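Local atomic coordinates of methyltransferase-like protein (Saccharopolyspora spinosa, PDB entry 4PNE), a protein that catalyses a [4+2] cycloaddition in spinosyn biosynthesis, as a standalone cyclase with the fold of S-adenosylmethionine-dependent methyltransferases. Residues A33-S36 with Q37-G40; L108-A111 with R112-I116; M173-P176 with D177-I180. All blocks are in the same frame, centred on the assembly; numbering follows the deposited sequence. Where two conformers were deposited one is given.

Overall arrangement
The three contacts lie at helix ends: two starts and one finish. Interactions 1 and 3 open helices 36-54 and 176-186; their centres lie about 12 Å apart, and they touch where P34 packs on S174. Both border the S-adenosyl-L-homocysteine pocket, but a capping box starts the first helix, whereas a glutamate-arginine salt bridge flanks the start of the second. Interaction 2 closes helix 105-113 about 30 Å, centre to centre, from interaction 1, beyond the centre of the chain. Interaction 1 is largely a surface contact, while 2 and 3 are partly buried, each with an apolar side and a charged, exposed one.

Interaction 1: A33-S36 with Q37-G40; sequences APTS and QQVG
T35 stands immediately before helix 36-54, where the extended chain turns helical, with V39 N donating to T35 O at 2.9 Å and G40 N to S36 O. T35 and Q38 then bond in both directions as a capping box. T35 OG1 sits between its own N and carbonyl carbon (chi1 65°), which places it to accept from Q38 N at 3.1 Å. In return, the Q38 side chain runs back past the threonine, and OE1 takes the T35 N-H at 2.9 Å. That bond is nearly straight, 171° at the hydrogen, and uses a lone pair in the plane of the Q38 amide carbonyl. A weak bond from T35 OG1 also reaches OE1. P34, the residue before the N-cap, packs its CB on V39 CG2 (4.1 Å) in the first turn, the positions of a hydrophobic staple beside the capping box. S36 and V39 belong to the S-adenosyl-L-homocysteine pocket, and in one of its two conformers S36 OG is hydrogen-bonded to D150. The cap lies near the surface, with P34 against R213, S36 beside V123 in the loop after strand 117-122, and V39 against E172 in the loop leading to helix 176-186.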
loop_
_atom_site.group_PDB
_atom_site.type_symbol
_atom_site.label_atom_id
_atom_site.label_comp_id
_atom_site.label_asym_id
_atom_site.label_seq_id
_atom_site.Cartn_x
_atom_site.Cartn_y
_atom_site.Cartn_z
ATOM N N ALA A 33 -13.092 -14.277 1.798
ATOM C CA ALA A 33 -12.241 -13.140 2.131
ATOM C C ALA A 33 -13.060 -11.975 2.669
ATOM O O ALA A 33 -14.214 -11.815 2.298
ATOM C CB ALA A 33 -11.461 -12.699 0.918
ATOM N N PRO A 34 -12.453 -11.136 3.525
ATOM C CA PRO A 34 -13.142 -9.938 4.011
ATOM C C PRO A 34 -13.631 -9.031 2.870
ATOM O O PRO A 34 -12.939 -8.869 1.864
ATOM C CB PRO A 34 -12.062 -9.222 4.831
ATOM C CG PRO A 34 -11.096 -10.276 5.206
ATOM C CD PRO A 34 -11.105 -11.275 4.108
ATOM N N THR A 35 -14.813 -8.446 3.035
ATOM C CA THR A 35 -15.361 -7.489 2.064
ATOM C C THR A 35 -14.654 -6.147 2.161
ATOM O O THR A 35 -13.971 -5.878 3.150
ATOM C CB THR A 35 -16.854 -7.228 2.274
ATOM O OG1 THR A 35 -17.039 -6.582 3.540
ATOM C CG2 THR A 35 -17.634 -8.515 2.245
ATOM N N SER A 36 -14.832 -5.303 1.148
ATOM C CA SER A 36 -14.225 -3.981 1.166
ATOM C C SER A 36 -14.756 -3.157 2.350
ATOM O O SER A 36 -14.020 -2.388 2.963
ATOM C CB SER A 36 -14.455 -3.256 -0.167
ATOM O OG SER A 36 -15.821 -3.118 -0.486
ATOM N N GLN A 37 -16.022 -3.335 2.694
ATOM C CA GLN A 37 -16.577 -2.647 3.862
ATOM C C GLN A 37 -15.881 -3.118 5.153
ATOM O O GLN A 37 -15.544 -2.316 6.041
ATOM C CB GLN A 37 -18.081 -2.887 3.920
ATOM C CG GLN A 37 -18.823 -2.050 4.937
ATOM C CD GLN A 37 -20.325 -2.206 4.807
ATOM O OE1 GLN A 37 -20.815 -2.940 3.942
ATOM N NE2 GLN A 37 -21.067 -1.516 5.666
ATOM N N GLN A 38 -15.635 -4.426 5.242
ATOM C CA GLN A 38 -14.963 -5.011 6.388
ATOM C C GLN A 38 -13.519 -4.540 6.490
ATOM O O GLN A 38 -13.021 -4.262 7.585
ATOM C CB GLN A 38 -15.051 -6.538 6.314
ATOM C CG GLN A 38 -16.455 -7.035 6.693
ATOM C CD GLN A 38 -16.663 -8.530 6.498
ATOM O OE1 GLN A 38 -16.137 -9.139 5.568
ATOM N NE2 GLN A 38 -17.436 -9.128 7.392
ATOM N N VAL A 39 -12.841 -4.456 5.349
ATOM C CA VAL A 39 -11.498 -3.933 5.353
ATOM C C VAL A 39 -11.533 -2.470 5.811
ATOM O O VAL A 39 -10.723 -2.072 6.644
ATOM C CB VAL A 39 -10.840 -4.061 3.962
ATOM C CG1 VAL A 39 -9.487 -3.367 3.957
ATOM C CG2 VAL A 39 -10.681 -5.519 3.607
ATOM N N GLY A 40 -12.461 -1.667 5.300
ATOM C CA GLY A 40 -12.539 -0.273 5.716
ATOM C C GLY A 40 -12.778 -0.154 7.220
ATOM O O GLY A 40 -12.190 0.676 7.902
#

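Interaction 2: L108-A111 with R112-I116; sequences LRVA and RDNAI
N114 reaches back to V110 at the end of helix 105-113, the helix of a beta-alpha-beta unit that links strands 95-99 and 117-122 in this Rossmann-like methyltransferase fold. The helix does not stop abruptly: R112 N makes only weak bonds to L108 O and R109 O, and D113 N a weak one to V110 O. A side chain takes over where the backbone pattern fades. N114 ND2 donates to V110 O at 2.9 Å and 168°, with the oxygen in the plane of the asparagine amide and the donor tilted 19° from the carbonyl plane. The N114 CG lies beside its own backbone N (chi1 -66°), which turns the amide back toward the helix. The firm side-chain bond to V110 O joins the weak one from D113 N.

The packed side is mostly apolar: V110 CG1 meets I116 CD1 at 4.2 Å, and the amide ND2 of N114 lies 3.7 Å from the same valine methyl. The valine side chain also rests on T81 and A85 of helix 73-88, and R109 joins that helix through a salt bridge to D82. L108 faces another neighbour, helix 125-138, through C134, A135 and R138. Between N114 and I116 the chain makes an inverse gamma turn centred on A115, with a weak bond from I116 N to N114 O, and so leads into strand 117-122.

The solvent side is looser and charged. There R112 bends at chi3 and grips the carboxylate of D113 side-on. R112 NE reaches D113 OD1 from above the carboxylate plane at 3.0 Å, and R112 NH2 meets the syn lone pair of D113 OD2 at 2.8 Å.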
loop_
_atom_site.group_PDB
_atom_site.type_symbol
_atom_site.label_atom_id
_atom_site.label_comp_id
_atom_site.label_asym_id
_atom_site.label_seq_id
_atom_site.Cartn_x
_atom_site.Cartn_y
_atom_site.Cartn_z
ATOM N N LEU A 108 0.852 12.835 -0.051
ATOM C CA LEU A 108 1.191 14.190 0.324
ATOM C C LEU A 108 2.679 14.423 0.290
ATOM O O LEU A 108 3.113 15.525 0.008
ATOM C CB LEU A 108 0.625 14.513 1.722
ATOM C CG LEU A 108 -0.894 14.616 1.704
ATOM C CD1 LEU A 108 -1.499 14.489 3.086
ATOM C CD2 LEU A 108 -1.350 15.908 1.044
ATOM N N ARG A 109 3.479 13.391 0.555
ATOM C CA ARG A 109 4.925 13.535 0.441
ATOM C C ARG A 109 5.343 13.863 -0.986
ATOM O O ARG A 109 6.183 14.761 -1.232
ATOM C CB ARG A 109 5.632 12.255 0.910
ATOM C CG ARG A 109 7.142 12.274 0.722
ATOM C CD ARG A 109 7.794 11.052 1.375
ATOM N NE ARG A 109 9.210 11.059 1.075
ATOM C CZ ARG A 109 10.100 11.776 1.754
ATOM N NH1 ARG A 109 9.726 12.488 2.820
ATOM N NH2 ARG A 109 11.374 11.731 1.401
ATOM N N VAL A 110 4.756 13.147 -1.921
ATOM C CA VAL A 110 5.059 13.307 -3.342
ATOM C C VAL A 110 4.477 14.622 -3.862
ATOM O O VAL A 110 5.127 15.309 -4.624
ATOM C CB VAL A 110 4.528 12.092 -4.146
ATOM C CG1 VAL A 110 4.715 12.291 -5.639
ATOM C CG2 VAL A 110 5.247 10.849 -3.754
ATOM N N ALA A 111 3.288 14.993 -3.387
ATOM C CA ALA A 111 2.636 16.206 -3.847
ATOM C C ALA A 111 3.389 17.450 -3.382
ATOM O O ALA A 111 3.269 18.505 -3.985
ATOM C CB ALA A 111 1.217 16.250 -3.373
ATOM N N ARG A 112 4.162 17.351 -2.306
ATOM C CA ARG A 112 4.875 18.554 -1.847
ATOM C C ARG A 112 5.787 19.105 -2.955
ATOM O O ARG A 112 5.871 20.324 -3.129
ATOM C CB ARG A 112 5.679 18.249 -0.571
ATOM C CG ARG A 112 6.178 19.491 0.139
ATOM C CD ARG A 112 7.283 19.171 1.130
ATOM N NE ARG A 112 8.494 18.709 0.464
ATOM C CZ ARG A 112 9.578 18.270 1.091
ATOM N NH1 ARG A 112 9.611 18.217 2.419
ATOM N NH2 ARG A 112 10.629 17.878 0.381
ATOM N N ASP A 113 6.437 18.213 -3.702
ATOM C CA ASP A 113 7.531 18.579 -4.615
ATOM C C ASP A 113 7.205 18.289 -6.076
ATOM O O ASP A 113 8.054 18.464 -6.962
ATOM C CB ASP A 113 8.814 17.827 -4.241
ATOM C CG ASP A 113 9.304 18.155 -2.848
ATOM O OD1 ASP A 113 9.092 19.300 -2.395
ATOM O OD2 ASP A 113 9.921 17.270 -2.206
ATOM N N ASN A 114 5.977 17.862 -6.337
ATOM C CA ASN A 114 5.549 17.559 -7.714
ATOM C C ASN A 114 4.211 18.224 -8.021
ATOM O O ASN A 114 3.212 17.992 -7.326
ATOM C CB ASN A 114 5.439 16.040 -7.914
ATOM C CG ASN A 114 6.776 15.348 -7.818
ATOM O OD1 ASN A 114 7.465 15.205 -8.814
ATOM N ND2 ASN A 114 7.139 14.893 -6.622
ATOM N N ALA A 115 4.196 19.065 -9.060
ATOM C CA ALA A 115 2.972 19.716 -9.487
ATOM C C ALA A 115 2.129 18.759 -10.329
ATOM O O ALA A 115 2.080 18.841 -11.574
ATOM C CB ALA A 115 3.273 20.976 -10.248
ATOM N N ILE A 116 1.489 17.833 -9.635
ATOM C CA ILE A 116 0.612 16.826 -10.215
ATOM C C ILE A 116 -0.687 16.801 -9.460
ATOM O O ILE A 116 -0.842 17.488 -8.450
ATOM C CB ILE A 116 1.261 15.415 -10.193
ATOM C CG1 ILE A 116 1.482 14.911 -8.758
ATOM C CG2 ILE A 116 2.569 15.449 -10.905
ATOM C CD1 ILE A 116 2.079 13.518 -8.688
#

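Interaction 3: M173-P176 with D177-I180; sequences MSEP and DRAI. With SAH (S-adenosyl-L-homocysteine), chain C.
The start of helix 176-186 adjoins the adenine pocket, and E175 holds its N-cap position. R178 N and A179 N both point weak hydrogen bonds at E175 O, before I180 N sets the first firm helical bond to P176 O at 2.9 Å. Outside the turn, E175 and R178 lie side by side with their side chains pointing the same way. E175 OE1 occupies the edge of the guanidinium group, bonded to R178 NH2 at 3.0 Å and more weakly to NE at 3.1 Å, so one oxygen takes both donors. The arginine bends at chi3 (-59°) to bring these nitrogens round, and the carboxylate and guanidinium planes stand 78° apart.

On the buried side, M173 SD touches A179 CB at 3.4 Å. The methionine chain is extended beyond CG and runs over one face of the adenine, its CE above the ring, 3.9 Å from SAH C5, and its CG near the N6 amino group. M173 also packs on A151, whose backbone binds the ligand. Farther along, D177 OD1 bonds to S229 OG and I180 packs against helix 223-233. A loop that follows a parallel strand, lines the S-adenosyl-L-homocysteine pocket and then enters a helix is characteristic of the Rossmann-like methyltransferase fold.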
loop_
_atom_site.group_PDB
_atom_site.type_symbol
_atom_site.label_atom_id
_atom_site.label_comp_id
_atom_site.label_asym_id
_atom_site.label_seq_id
_atom_site.Cartn_x
_atom_site.Cartn_y
_atom_site.Cartn_z
ATOM N N MET A 173 -7.646 -6.969 -1.126
ATOM C CA MET A 173 -8.920 -6.945 -1.803
ATOM C C MET A 173 -9.500 -8.331 -1.972
ATOM O O MET A 173 -8.752 -9.274 -2.161
ATOM C CB MET A 173 -8.750 -6.260 -3.137
ATOM C CG MET A 173 -8.114 -4.911 -2.935
ATOM S SD MET A 173 -8.035 -3.996 -4.447
ATOM C CE MET A 173 -7.191 -2.510 -3.885
ATOM N N SER A 174 -10.826 -8.456 -1.923
ATOM C CA SER A 174 -11.431 -9.782 -2.008
ATOM C C SER A 174 -11.152 -10.382 -3.376
ATOM O O SER A 174 -10.897 -11.569 -3.488
ATOM C CB SER A 174 -12.935 -9.730 -1.722
ATOM O OG SER A 174 -13.632 -8.900 -2.630
ATOM N N GLU A 175 -11.157 -9.543 -4.405
ATOM C CA GLU A 175 -10.931 -9.981 -5.783
ATOM C C GLU A 175 -9.884 -9.082 -6.439
ATOM O O GLU A 175 -10.235 -8.122 -7.135
ATOM C CB GLU A 175 -12.235 -9.943 -6.578
ATOM C CG GLU A 175 -13.281 -10.934 -6.107
ATOM C CD GLU A 175 -14.609 -10.760 -6.827
ATOM O OE1 GLU A 175 -14.688 -11.104 -8.026
ATOM O OE2 GLU A 175 -15.572 -10.269 -6.195
ATOM N N PRO A 176 -8.596 -9.373 -6.192
ATOM C CA PRO A 176 -7.537 -8.474 -6.675
ATOM C C PRO A 176 -7.513 -8.382 -8.185
ATOM O O PRO A 176 -7.127 -7.356 -8.713
ATOM C CB PRO A 176 -6.248 -9.120 -6.179
ATOM C CG PRO A 176 -6.637 -10.051 -5.106
ATOM C CD PRO A 176 -8.084 -10.429 -5.304
ATOM N N ASP A 177 -7.897 -9.452 -8.871
ATOM C CA ASP A 177 -7.823 -9.444 -10.323
ATOM C C ASP A 177 -8.797 -8.443 -10.883
ATOM O O ASP A 177 -8.552 -7.867 -11.918
ATOM C CB ASP A 177 -8.098 -10.836 -10.890
ATOM C CG ASP A 177 -7.038 -11.841 -10.489
ATOM O OD1 ASP A 177 -5.896 -11.763 -11.013
ATOM O OD2 ASP A 177 -7.342 -12.720 -9.647
ATOM N N ARG A 178 -9.926 -8.291 -10.206
ATOM C CA ARG A 178 -10.951 -7.342 -10.588
ATOM C C ARG A 178 -10.438 -5.922 -10.444
ATOM O O ARG A 178 -10.624 -5.106 -11.320
ATOM C CB ARG A 178 -12.187 -7.518 -9.723
ATOM C CG ARG A 178 -13.327 -6.612 -10.073
ATOM C CD ARG A 178 -14.536 -6.918 -9.207
ATOM N NE ARG A 178 -14.982 -8.298 -9.363
ATOM C CZ ARG A 178 -15.792 -8.715 -10.330
ATOM N NH1 ARG A 178 -16.247 -7.861 -11.243
ATOM N NH2 ARG A 178 -16.143 -9.993 -10.387
ATOM N N ALA A 179 -9.777 -5.636 -9.329
ATOM C CA ALA A 179 -9.175 -4.318 -9.144
ATOM C C ALA A 179 -8.077 -4.051 -10.185
ATOM O O ALA A 179 -7.919 -2.937 -10.704
ATOM C CB ALA A 179 -8.615 -4.198 -7.762
ATOM N N ILE A 180 -7.278 -5.065 -10.479
ATOM C CA ILE A 180 -6.222 -4.891 -11.458
ATOM C C ILE A 180 -6.801 -4.526 -12.843
ATOM O O ILE A 180 -6.292 -3.631 -13.521
ATOM C CB ILE A 180 -5.367 -6.159 -11.544
ATOM C CG1 ILE A 180 -4.477 -6.278 -10.291
ATOM C CG2 ILE A 180 -4.506 -6.135 -12.806
ATOM C CD1 ILE A 180 -3.829 -7.607 -10.168
HETATM N N SAH C . -0.835 2.912 0.137
HETATM C CA SAH C . -0.935 3.346 1.534
HETATM C CB SAH C . -1.765 2.422 2.421
HETATM C CG SAH C . -1.543 0.933 2.322
HETATM S SD SAH C . -2.489 0.062 3.579
HETATM C C SAH C . 0.447 3.508 2.103
HETATM O O SAH C . 0.602 4.138 3.134
HETATM O OXT SAH C . 1.417 3.081 1.471
HETATM C "C5'" SAH C . -3.760 -0.623 2.485
HETATM C "C4'" SAH C . -4.745 0.411 1.961
HETATM O "O4'" SAH C . -5.551 -0.172 0.945
HETATM C "C3'" SAH C . -5.718 0.932 3.004
HETATM O "O3'" SAH C . -5.749 2.338 2.838
HETATM C "C2'" SAH C . -7.037 0.272 2.636
HETATM O "O2'" SAH C . -8.229 0.948 3.030
HETATM C "C1'" SAH C . -6.898 0.182 1.117
HETATM N N9 SAH C . -7.827 -0.794 0.518
HETATM C C8 SAH C . -8.086 -2.084 0.851
HETATM N N7 SAH C . -9.054 -2.578 0.046
HETATM C C5 SAH C . -9.426 -1.592 -0.794
HETATM C C6 SAH C . -10.368 -1.518 -1.799
HETATM N N6 SAH C . -11.118 -2.560 -2.126
HETATM N N1 SAH C . -10.500 -0.371 -2.495
HETATM C C2 SAH C . -9.729 0.735 -2.205
HETATM N N3 SAH C . -8.827 0.690 -1.180
HETATM C C4 SAH C . -8.663 -0.472 -0.510
#